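Local coordinates for tubulin-like protein CetZ1 (Haloferax volcanii, PDB 4B46) that binds GTP, probably hydrolyses it, and controls archaeal cell shape as a tubulin-like cytoskeletal protein needed for the rod-shaped swimming cell type, at residues Ile289-Pro302 and Ala337-Thr350. Sequence-based numbering, arbitrary orientation.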
loop_
_atom_site.group_PDB
_atom_site.type_symbol
_atom_site.label_atom_id
_atom_site.label_comp_id
_atom_site.label_asym_id
_atom_site.label_seq_id
_atom_site.Cartn_x
_atom_site.Cartn_y
_atom_site.Cartn_z
ATOM N N ILE A 289 15.377 1.300 10.281
ATOM C CA ILE A 289 15.522 1.801 8.919
ATOM C C ILE A 289 16.934 1.554 8.400
ATOM O O ILE A 289 17.177 1.598 7.197
ATOM C CB ILE A 289 15.128 3.296 8.810
ATOM C CG1 ILE A 289 16.133 4.183 9.546
ATOM C CG2 ILE A 289 13.710 3.510 9.356
ATOM C CD1 ILE A 289 15.801 5.663 9.480
ATOM N N GLU A 290 17.860 1.280 9.312
ATOM C CA GLU A 290 19.208 0.892 8.921
ATOM C C GLU A 290 19.140 -0.407 8.106
ATOM O O GLU A 290 18.406 -1.335 8.445
ATOM C CB GLU A 290 20.096 0.724 10.156
ATOM C CG GLU A 290 21.555 0.427 9.849
ATOM C CD GLU A 290 22.301 1.624 9.282
ATOM O OE1 GLU A 290 21.922 2.774 9.596
ATOM O OE2 GLU A 290 23.274 1.413 8.525
ATOM N N GLY A 291 19.878 -0.465 7.008
ATOM C CA GLY A 291 19.891 -1.668 6.196
ATOM C C GLY A 291 18.876 -1.731 5.063
ATOM O O GLY A 291 18.863 -2.708 4.315
ATOM N N ALA A 292 18.017 -0.719 4.942
ATOM C CA ALA A 292 17.099 -0.644 3.806
ATOM C C ALA A 292 17.922 -0.612 2.525
ATOM O O ALA A 292 19.023 -0.065 2.500
ATOM C CB ALA A 292 16.215 0.587 3.900
ATOM N N GLU A 293 17.400 -1.215 1.468
ATOM C CA GLU A 293 18.157 -1.326 0.224
ATOM C C GLU A 293 18.197 0.002 -0.534
ATOM O O GLU A 293 19.246 0.427 -1.013
ATOM C CB GLU A 293 17.541 -2.425 -0.651
ATOM C CG GLU A 293 18.354 -2.791 -1.879
ATOM C CD GLU A 293 17.738 -3.946 -2.655
ATOM O OE1 GLU A 293 16.824 -4.613 -2.117
ATOM O OE2 GLU A 293 18.172 -4.182 -3.802
ATOM N N ARG A 294 17.047 0.654 -0.652
ATOM C CA ARG A 294 16.953 1.902 -1.396
ATOM C C ARG A 294 15.950 2.787 -0.688
ATOM O O ARG A 294 15.020 2.285 -0.068
ATOM C CB ARG A 294 16.478 1.646 -2.830
ATOM C CG ARG A 294 17.412 0.799 -3.667
ATOM C CD ARG A 294 16.883 0.701 -5.101
ATOM N NE ARG A 294 17.901 0.196 -6.018
ATOM C CZ ARG A 294 18.050 -1.085 -6.338
ATOM N NH1 ARG A 294 17.240 -2.001 -5.820
ATOM N NH2 ARG A 294 19.006 -1.449 -7.181
ATOM N N ALA A 295 16.150 4.101 -0.773
ATOM C CA ALA A 295 15.262 5.060 -0.129
ATOM C C ALA A 295 14.857 6.132 -1.129
ATOM O O ALA A 295 15.631 6.498 -2.013
ATOM C CB ALA A 295 15.950 5.703 1.082
ATOM N N LEU A 296 13.639 6.634 -0.983
ATOM C CA LEU A 296 13.163 7.729 -1.802
ATOM C C LEU A 296 12.491 8.729 -0.895
ATOM O O LEU A 296 11.594 8.379 -0.133
ATOM C CB LEU A 296 12.156 7.235 -2.839
ATOM C CG LEU A 296 11.395 8.313 -3.611
ATOM C CD1 LEU A 296 12.319 9.158 -4.518
ATOM C CD2 LEU A 296 10.268 7.691 -4.451
ATOM N N LEU A 297 12.935 9.975 -0.981
ATOM C CA LEU A 297 12.353 11.067 -0.226
ATOM C C LEU A 297 11.418 11.846 -1.133
ATOM O O LEU A 297 11.774 12.192 -2.260
ATOM C CB LEU A 297 13.463 11.994 0.297
ATOM C CG LEU A 297 13.008 13.296 0.943
ATOM C CD1 LEU A 297 12.119 13.010 2.148
ATOM C CD2 LEU A 297 14.224 14.147 1.351
ATOM N N VAL A 298 10.221 12.126 -0.637
ATOM C CA VAL A 298 9.261 12.903 -1.389
ATOM C C VAL A 298 8.737 14.050 -0.535
ATOM O O VAL A 298 8.200 13.827 0.552
ATOM C CB VAL A 298 8.072 12.027 -1.843
ATOM C CG1 VAL A 298 7.039 12.875 -2.577
ATOM C CG2 VAL A 298 8.555 10.885 -2.729
ATOM N N LEU A 299 8.901 15.275 -1.028
ATOM C CA LEU A 299 8.340 16.460 -0.379
ATOM C C LEU A 299 7.174 16.981 -1.207
ATOM O O LEU A 299 7.324 17.239 -2.384
ATOM C CB LEU A 299 9.393 17.562 -0.251
ATOM C CG LEU A 299 10.223 17.651 1.028
ATOM C CD1 LEU A 299 9.341 17.962 2.232
ATOM C CD2 LEU A 299 10.989 16.373 1.254
ATOM N N ALA A 300 6.007 17.140 -0.599
ATOM C CA ALA A 300 4.851 17.636 -1.332
ATOM C C ALA A 300 4.325 18.896 -0.675
ATOM O O ALA A 300 4.170 18.953 0.543
ATOM C CB ALA A 300 3.763 16.573 -1.388
ATOM N N GLY A 301 4.051 19.911 -1.483
ATOM C CA GLY A 301 3.543 21.161 -0.962
ATOM C C GLY A 301 3.598 22.263 -1.995
ATOM O O GLY A 301 4.000 22.035 -3.139
ATOM N N PRO A 302 3.187 23.472 -1.595
ATOM C CA PRO A 302 3.232 24.624 -2.492
ATOM C C PRO A 302 4.677 24.959 -2.815
ATOM O O PRO A 302 5.515 24.942 -1.910
ATOM C CB PRO A 302 2.583 25.739 -1.668
ATOM C CG PRO A 302 2.753 25.319 -0.250
ATOM C CD PRO A 302 2.717 23.825 -0.245
ATOM N N ALA A 337 -1.650 24.424 -2.010
ATOM C CA ALA A 337 -1.607 23.510 -0.873
ATOM C C ALA A 337 -1.280 24.261 0.409
ATOM O O ALA A 337 -0.422 25.145 0.423
ATOM C CB ALA A 337 -0.600 22.407 -1.114
ATOM N N GLU A 338 -1.971 23.915 1.488
ATOM C CA GLU A 338 -1.761 24.594 2.761
ATOM C C GLU A 338 -0.968 23.720 3.732
ATOM O O GLU A 338 -0.734 24.099 4.879
ATOM C CB GLU A 338 -3.101 25.026 3.362
ATOM C CG GLU A 338 -3.840 26.061 2.512
ATOM C CD GLU A 338 -5.326 26.126 2.815
ATOM O OE1 GLU A 338 -5.784 25.394 3.719
ATOM O OE2 GLU A 338 -6.038 26.905 2.146
ATOM N N LYS A 339 -0.551 22.553 3.251
ATOM C CA LYS A 339 0.289 21.645 4.023
ATOM C C LYS A 339 1.572 21.322 3.271
ATOM O O LYS A 339 1.592 21.296 2.040
ATOM C CB LYS A 339 -0.441 20.330 4.294
ATOM C CG LYS A 339 -1.479 20.372 5.389
ATOM C CD LYS A 339 -2.039 18.978 5.601
ATOM C CE LYS A 339 -3.116 18.950 6.673
ATOM N NZ LYS A 339 -3.652 17.566 6.857
ATOM N N VAL A 340 2.642 21.076 4.019
ATOM C CA VAL A 340 3.823 20.448 3.453
ATOM C C VAL A 340 3.954 19.058 4.066
ATOM O O VAL A 340 3.867 18.896 5.285
ATOM C CB VAL A 340 5.105 21.268 3.698
ATOM C CG1 VAL A 340 6.306 20.566 3.075
ATOM C CG2 VAL A 340 4.963 22.669 3.120
ATOM N N ALA A 341 4.134 18.052 3.223
ATOM C CA ALA A 341 4.270 16.686 3.708
ATOM C C ALA A 341 5.559 16.065 3.192
ATOM O O ALA A 341 5.931 16.261 2.031
ATOM C CB ALA A 341 3.072 15.853 3.282
ATOM N N GLY A 342 6.243 15.331 4.063
ATOM C CA GLY A 342 7.422 14.583 3.671
ATOM C C GLY A 342 7.164 13.095 3.800
ATOM O O GLY A 342 6.679 12.634 4.837
ATOM N N VAL A 343 7.472 12.345 2.745
ATOM C CA VAL A 343 7.318 10.900 2.771
ATOM C C VAL A 343 8.653 10.250 2.484
ATOM O O VAL A 343 9.384 10.674 1.598
ATOM C CB VAL A 343 6.262 10.424 1.735
ATOM C CG1 VAL A 343 6.615 9.051 1.162
ATOM C CG2 VAL A 343 4.875 10.400 2.364
ATOM N N ILE A 344 8.983 9.218 3.241
ATOM C CA ILE A 344 10.160 8.430 2.937
ATOM C C ILE A 344 9.723 7.010 2.624
ATOM O O ILE A 344 9.061 6.365 3.431
ATOM C CB ILE A 344 11.155 8.425 4.108
ATOM C CG1 ILE A 344 11.553 9.874 4.461
ATOM C CG2 ILE A 344 12.383 7.603 3.746
ATOM C CD1 ILE A 344 12.454 9.992 5.677
ATOM N N LEU A 345 10.079 6.540 1.437
ATOM C CA LEU A 345 9.810 5.173 1.040
ATOM C C LEU A 345 11.105 4.415 1.228
ATOM O O LEU A 345 12.148 4.825 0.711
ATOM C CB LEU A 345 9.368 5.120 -0.429
ATOM C CG LEU A 345 9.375 3.755 -1.120
ATOM C CD1 LEU A 345 8.399 2.771 -0.451
ATOM C CD2 LEU A 345 9.074 3.895 -2.625
ATOM N N LEU A 346 11.045 3.343 2.012
ATOM C CA LEU A 346 12.196 2.490 2.244
ATOM C C LEU A 346 11.873 1.119 1.681
ATOM O O LEU A 346 10.933 0.466 2.127
ATOM C CB LEU A 346 12.516 2.391 3.740
ATOM C CG LEU A 346 12.870 3.709 4.429
ATOM C CD1 LEU A 346 12.996 3.513 5.934
ATOM C CD2 LEU A 346 14.165 4.285 3.865
ATOM N N SER A 347 12.638 0.697 0.680
ATOM C CA SER A 347 12.364 -0.558 0.011
ATOM C C SER A 347 13.444 -1.560 0.357
ATOM O O SER A 347 14.602 -1.197 0.473
ATOM C CB SER A 347 12.264 -0.344 -1.502
ATOM O OG SER A 347 12.432 -1.566 -2.212
ATOM N N GLY A 348 13.057 -2.818 0.544
ATOM C CA GLY A 348 14.031 -3.857 0.819
ATOM C C GLY A 348 14.474 -3.866 2.272
ATOM O O GLY A 348 15.641 -4.129 2.580
ATOM N N VAL A 349 13.549 -3.560 3.176
ATOM C CA VAL A 349 13.871 -3.610 4.599
ATOM C C VAL A 349 14.038 -5.059 5.046
ATOM O O VAL A 349 13.392 -5.959 4.509
ATOM C CB VAL A 349 12.821 -2.882 5.462
ATOM C CG1 VAL A 349 12.869 -1.380 5.196
ATOM C CG2 VAL A 349 11.426 -3.450 5.214
ATOM N N THR A 350 14.926 -5.275 6.013
ATOM C CA THR A 350 15.262 -6.620 6.472
ATOM C C THR A 350 15.348 -6.684 7.999
ATOM O O THR A 350 15.361 -5.651 8.676
ATOM C CB THR A 350 16.615 -7.085 5.902
ATOM O OG1 THR A 350 17.621 -6.116 6.226
ATOM C CG2 THR A 350 16.543 -7.248 4.389
HETATM O O HOH W 1 15.695 -2.355 7.415
HETATM O O HOH W 2 17.653 -3.771 10.119
HETATM O O HOH W 3 14.281 -3.760 -2.531
#
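From Arg294-Ser347 to Ala300-Ala341, strands 294-301 and 339-347 pair as antiparallel neighbours in the C-terminal domain of this tubulin/FtsZ-family protein, a worked example of how one ladder serves two faces, each packed on a helix. Hydrogen-bonded pairs such as Val298-Val343, where Val343 N reaches Val298 O at 2.7 Å, alternate with non-hydrogen-bonded pairs such as Leu297-Ile344, and the N-to-C directions of the two strands lie 165° apart. Leu296, Leu345, Val298 and Val343 line one face; Leu296 and Leu345 there meet helix 216-223. Leu297, Leu299 and Ile344 occupy the other, under helix 265-280.

Leu346 can be followed outward along that second face. Its CB lies 4.1 Å from Ala292 CB. With CG anti to the carbonyl carbon (chi1 -61°), the fork then divides its contacts: CD2 settles on Ala295 CB at 3.6 Å, while CD1 presses on Ile289 CG2 at 3.5 Å, closer than carbon pairs usually come. One leucine thus joins the strand to the type II turn Ile289-Ala292 that precedes its partner. Farther along, Leu297 CD1 crosses Ile344 CG1 obliquely at 3.9 Å.

Regular pairing gives way at a classic beta bulge, where Glu293 and Arg294 both face Ser347. Ser347 O accepts two backbone amides: Glu293 N in its carbonyl plane, through a bent N-H...O of 134°, and Arg294 N from a position tilted off that plane. Gly348, at positive phi, packs against Glu293. The guanidinium of Arg294 turns away from strand 339-347, its NE forming a salt bridge with Glu326 and NH1 another with Glu293 OE2. The second carboxylate oxygen, Glu293 OE1, takes a hydrogen bond from a water at 2.7 Å, and that water accepts one from Ser347 OG at 2.9 Å.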